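Local structure of dUTPase (Streptococcus mutans, 3H6X) at the interface of chains A and B. The protein hydrolyses dUTP to dUMP and diphosphate, as a member of the trimeric dUTPase family. Residues are numbered along the deposited sequence; one frame, centred on the assembly and turned at random. Chains: chain A/B, dUTPase.

Contact 1: the interface of chains A and B. Residues chain A 127-131; chain B 5-7, 22, 30, 124.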
# COMPACT_ATOMS: atom_id res chain seq x y z
N PHE A 127 10.89 -8.21 6.91
CA PHE A 127 11.58 -7.30 5.99
C PHE A 127 13.08 -7.59 5.99
O PHE A 127 13.60 -8.30 6.86
CB PHE A 127 11.31 -5.82 6.30
CG PHE A 127 11.96 -5.33 7.56
CD1 PHE A 127 11.27 -5.37 8.78
CD2 PHE A 127 13.26 -4.80 7.54
CE1 PHE A 127 11.84 -4.91 9.94
CE2 PHE A 127 13.84 -4.34 8.71
CZ PHE A 127 13.13 -4.39 9.92
N LEU A 128 13.78 -7.01 5.01
CA LEU A 128 15.19 -7.35 4.75
C LEU A 128 16.05 -6.10 4.82
O LEU A 128 15.57 -5.00 4.54
CB LEU A 128 15.32 -8.00 3.38
CG LEU A 128 14.48 -9.26 3.17
CD1 LEU A 128 14.38 -9.60 1.68
CD2 LEU A 128 15.10 -10.40 3.97
N LEU A 129 17.33 -6.26 5.19
CA LEU A 129 18.25 -5.15 5.38
C LEU A 129 19.20 -4.96 4.22
O LEU A 129 19.56 -5.93 3.54
CB LEU A 129 19.08 -5.37 6.64
CG LEU A 129 18.31 -5.37 7.96
CD1 LEU A 129 19.31 -5.63 9.08
CD2 LEU A 129 17.56 -4.09 8.17
N ILE A 130 19.64 -3.73 4.00
CA ILE A 130 20.63 -3.48 2.96
C ILE A 130 22.03 -3.88 3.42
O ILE A 130 22.29 -4.03 4.62
CB ILE A 130 20.65 -2.03 2.48
CG1 ILE A 130 21.17 -1.10 3.58
CG2 ILE A 130 19.24 -1.61 2.03
CD1 ILE A 130 21.33 0.34 3.10
N ASP A 131 22.93 -4.03 2.45
CA ASP A 131 24.33 -4.35 2.73
C ASP A 131 24.92 -3.31 3.67
O ASP A 131 24.74 -2.11 3.46
CB ASP A 131 25.13 -4.33 1.43
CG ASP A 131 24.67 -5.38 0.47
OD1 ASP A 131 24.02 -6.33 0.94
OD2 ASP A 131 24.95 -5.25 -0.73
N ARG B 5 21.55 -6.76 -1.23
CA ARG B 5 20.54 -5.77 -1.64
C ARG B 5 20.94 -4.40 -1.10
O ARG B 5 21.69 -4.30 -0.13
CB ARG B 5 19.15 -6.16 -1.14
CG ARG B 5 19.01 -6.04 0.40
CD ARG B 5 17.74 -6.77 0.89
NE ARG B 5 17.83 -8.22 0.69
CZ ARG B 5 18.41 -9.05 1.55
NH1 ARG B 5 18.95 -8.59 2.68
NH2 ARG B 5 18.44 -10.35 1.29
N GLY B 6 20.47 -3.33 -1.75
CA GLY B 6 20.80 -2.00 -1.27
C GLY B 6 20.56 -0.92 -2.32
O GLY B 6 19.92 -1.17 -3.35
N PHE B 7 21.06 0.28 -2.03
CA PHE B 7 20.91 1.44 -2.91
C PHE B 7 22.25 1.93 -3.40
O PHE B 7 23.27 1.85 -2.70
CB PHE B 7 20.25 2.61 -2.16
CG PHE B 7 18.88 2.30 -1.64
CD1 PHE B 7 17.79 2.41 -2.48
CD2 PHE B 7 18.69 1.87 -0.33
CE1 PHE B 7 16.50 2.11 -2.00
CE2 PHE B 7 17.42 1.57 0.13
CZ PHE B 7 16.32 1.70 -0.70
N ARG B 22 17.95 3.93 7.58
CA ARG B 22 16.80 3.74 8.47
C ARG B 22 16.94 4.71 9.62
O ARG B 22 18.06 4.96 10.10
CB ARG B 22 16.75 2.31 8.99
CG ARG B 22 16.58 1.27 7.90
CD ARG B 22 16.36 -0.10 8.51
NE ARG B 22 17.54 -0.57 9.22
CZ ARG B 22 17.49 -1.34 10.30
NH1 ARG B 22 16.32 -1.71 10.79
NH2 ARG B 22 18.62 -1.76 10.87
N TYR B 30 13.68 2.41 4.70
CA TYR B 30 14.82 3.27 4.36
C TYR B 30 14.26 4.54 3.78
O TYR B 30 13.45 4.50 2.86
CB TYR B 30 15.71 2.57 3.32
CG TYR B 30 16.46 1.42 3.94
CD1 TYR B 30 15.88 0.16 4.03
CD2 TYR B 30 17.74 1.61 4.47
CE1 TYR B 30 16.56 -0.89 4.64
CE2 TYR B 30 18.42 0.57 5.08
CZ TYR B 30 17.82 -0.67 5.16
OH TYR B 30 18.48 -1.71 5.75
N PHE B 124 12.38 -3.60 1.79
CA PHE B 124 12.71 -4.78 0.98
C PHE B 124 12.03 -6.01 1.57
O PHE B 124 12.09 -6.22 2.78
CB PHE B 124 14.23 -5.03 1.03
CG PHE B 124 15.05 -3.99 0.31
CD1 PHE B 124 15.41 -4.18 -1.03
CD2 PHE B 124 15.49 -2.86 0.96
CE1 PHE B 124 16.18 -3.25 -1.68
CE2 PHE B 124 16.28 -1.92 0.31
CZ PHE B 124 16.62 -2.11 -1.02
O HOH W 1 13.67 -2.89 4.29
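A:Ile130 is set between B:Tyr30, B:Phe124 and B:Gly6. Its CG2 methyl lies over one face of the B:Tyr30 ring, 3.8 Å from the ring centroid and offset toward the rim. The same methyl meets B:Phe124 CE2 at 3.4 Å. CG1 lies between the backbone N and the carbonyl carbon (chi1 69°), which carries CD1 toward B:Tyr30 CE2. The backbone N of A:Ile130 gives a nearly straight hydrogen bond to the phenol OH of B:Tyr30, 2.9 Å long. Beside this, the guanidinium NH1 of B:Arg5 donates to A:Leu129 O at 2.9 Å, lying in the carbonyl plane. One face of that guanidinium rests against A:Leu128 CB. A:Leu129 CD2 sits over the centre of the B:Arg22 guanidinium, 3.5 Å from CZ. Backbone bonds hold both ends of the segment: A:Leu128 N to B:Phe124 O, an antiparallel bridge, and A:Asp131 N to B:Arg5 O. Water 1 joins A:Leu128 O to B:Phe124 N. In the second shell, B:Arg22 CG packs on the centre of the other B:Tyr30 face and helps fix its rotation. B:Arg5 CG lies loosely over the rim of the B:Phe124 ring, on the same side as A:Ile130 CG2. The site docks the start of the C-terminal arm onto the neighbour's jelly-roll barrel, as trimeric dUTPases commonly do; the rest of the arm is not modelled.

Contact 2: the interface of chains A and B. Residues chain A 79-82; chain B 66, 78, 81-82.
A:Ser81 faces its own counterpart, B:Ser81. The hydroxyls are 3.4 Å apart, A:Ser81 OG to B:Ser81 OG, a weak hydrogen bond from B:Ser81 to A:Ser81. A:Ser81 CB and B:Ser81 CB pack at 3.8 Å. A:Ser81 and B:Asp66 bury the most surface in this small, water-rich patch, with A:Asn80 next. In A:Ser81, OG is beside the backbone N and anti to the carbonyl carbon (chi1 -65°). This leaves it close to two waters as well. Water 4 is 2.7 Å from A:Ser81 OG. Water 2 is a longer contact of that hydroxyl and also meets B:Leu78 O. B:Asp66 comes to the same water 4 through its carboxylate OD2, at 2.6 Å. A:Ile79 O is a further partner of water 4, which therefore ties the carboxylate of one chain to the hydroxyl and backbone of the other. Behind it, B:Leu78 N donates an almost straight bond to B:Asp66 OD2, at 2.9 Å. The N-H comes from above the carboxylate plane, 47° out of it, and probably helps to fix the carboxylate that meets water 4. B:Asp66 CB touches the carbonyl of A:Asn80, 3.4 Å from its O. Water 3 makes a second bridge, between B:Asp66 O, A:Val82 O and the amide OD1 of A:Asn80. A:Val82 and B:Val82 add a methyl contact, CG2 to CG2, at 3.8 Å. Since like residues meet like, the patch probably lies near the trimer axis. It joins neighbouring subunits there through bridging water and a little apolar packing.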
# COMPACT_ATOMS: atom_id res chain seq x y z
N ILE A 79 -5.23 7.87 4.21
CA ILE A 79 -4.71 8.90 3.31
C ILE A 79 -3.23 8.72 2.99
O ILE A 79 -2.76 9.17 1.94
CB ILE A 79 -5.02 10.32 3.85
CG1 ILE A 79 -4.87 11.38 2.73
CG2 ILE A 79 -4.14 10.64 5.06
CD1 ILE A 79 -5.77 11.12 1.51
N ASN A 80 -2.49 8.07 3.88
CA ASN A 80 -1.09 7.71 3.58
C ASN A 80 -0.95 6.30 2.97
O ASN A 80 0.18 5.79 2.80
CB ASN A 80 -0.18 7.91 4.80
CG ASN A 80 -0.56 7.05 6.00
OD1 ASN A 80 0.32 6.50 6.70
ND2 ASN A 80 -1.85 6.92 6.25
N SER A 81 -2.10 5.70 2.62
CA SER A 81 -2.22 4.46 1.84
C SER A 81 -1.90 3.19 2.61
O SER A 81 -2.67 2.21 2.57
CB SER A 81 -1.39 4.51 0.56
OG SER A 81 -1.87 5.51 -0.32
N VAL A 82 -0.75 3.20 3.27
CA VAL A 82 -0.29 2.08 4.08
C VAL A 82 0.39 2.63 5.29
O VAL A 82 1.30 3.45 5.18
CB VAL A 82 0.73 1.21 3.33
CG1 VAL A 82 1.20 0.07 4.23
CG2 VAL A 82 0.12 0.69 2.04
N ASP B 66 4.36 5.90 1.27
CA ASP B 66 4.29 7.29 1.65
C ASP B 66 4.86 7.45 3.07
O ASP B 66 4.83 6.52 3.87
CB ASP B 66 2.81 7.71 1.71
CG ASP B 66 2.54 9.01 1.01
OD1 ASP B 66 3.50 9.81 0.83
OD2 ASP B 66 1.39 9.22 0.60
N LEU B 78 1.45 9.87 -2.18
CA LEU B 78 1.99 8.97 -3.21
C LEU B 78 0.77 8.45 -4.00
O LEU B 78 0.00 7.63 -3.48
CB LEU B 78 2.74 7.83 -2.53
CG LEU B 78 3.47 6.86 -3.46
CD1 LEU B 78 4.56 7.56 -4.24
CD2 LEU B 78 4.08 5.73 -2.67
N SER B 81 -0.12 4.92 -4.47
CA SER B 81 -0.25 4.29 -3.15
C SER B 81 0.99 3.56 -2.65
O SER B 81 1.42 3.77 -1.52
CB SER B 81 -1.47 3.37 -3.08
OG SER B 81 -2.66 4.10 -3.30
N VAL B 82 1.51 2.67 -3.50
CA VAL B 82 2.71 1.91 -3.21
C VAL B 82 3.51 1.80 -4.48
O VAL B 82 2.99 1.39 -5.52
CB VAL B 82 2.38 0.48 -2.77
CG1 VAL B 82 3.67 -0.28 -2.47
CG2 VAL B 82 1.48 0.49 -1.53
O HOH W 2 -2.81 7.70 -2.53
O HOH W 3 2.75 5.70 5.51
O HOH W 4 -0.88 7.98 0.08

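The centres of the C-alpha atoms of contact 1 and contact 2 are about 20 Å apart, and the contacts have no residue in common. Contact 1 uses the C-terminal segment of chain A, which follows strand 118-126. Contact 2 uses the turn leading into strand 82-85. On chain B, the end of strand 60-66 serves contact 2, while strands 6-9, 30-33 and 118-126 serve contact 1. The neighbour is thus held at two separate places, by direct bonds at an outlying arm and by water near the presumed axis. Repeated in each copy, the pair would help close the three-subunit assembly.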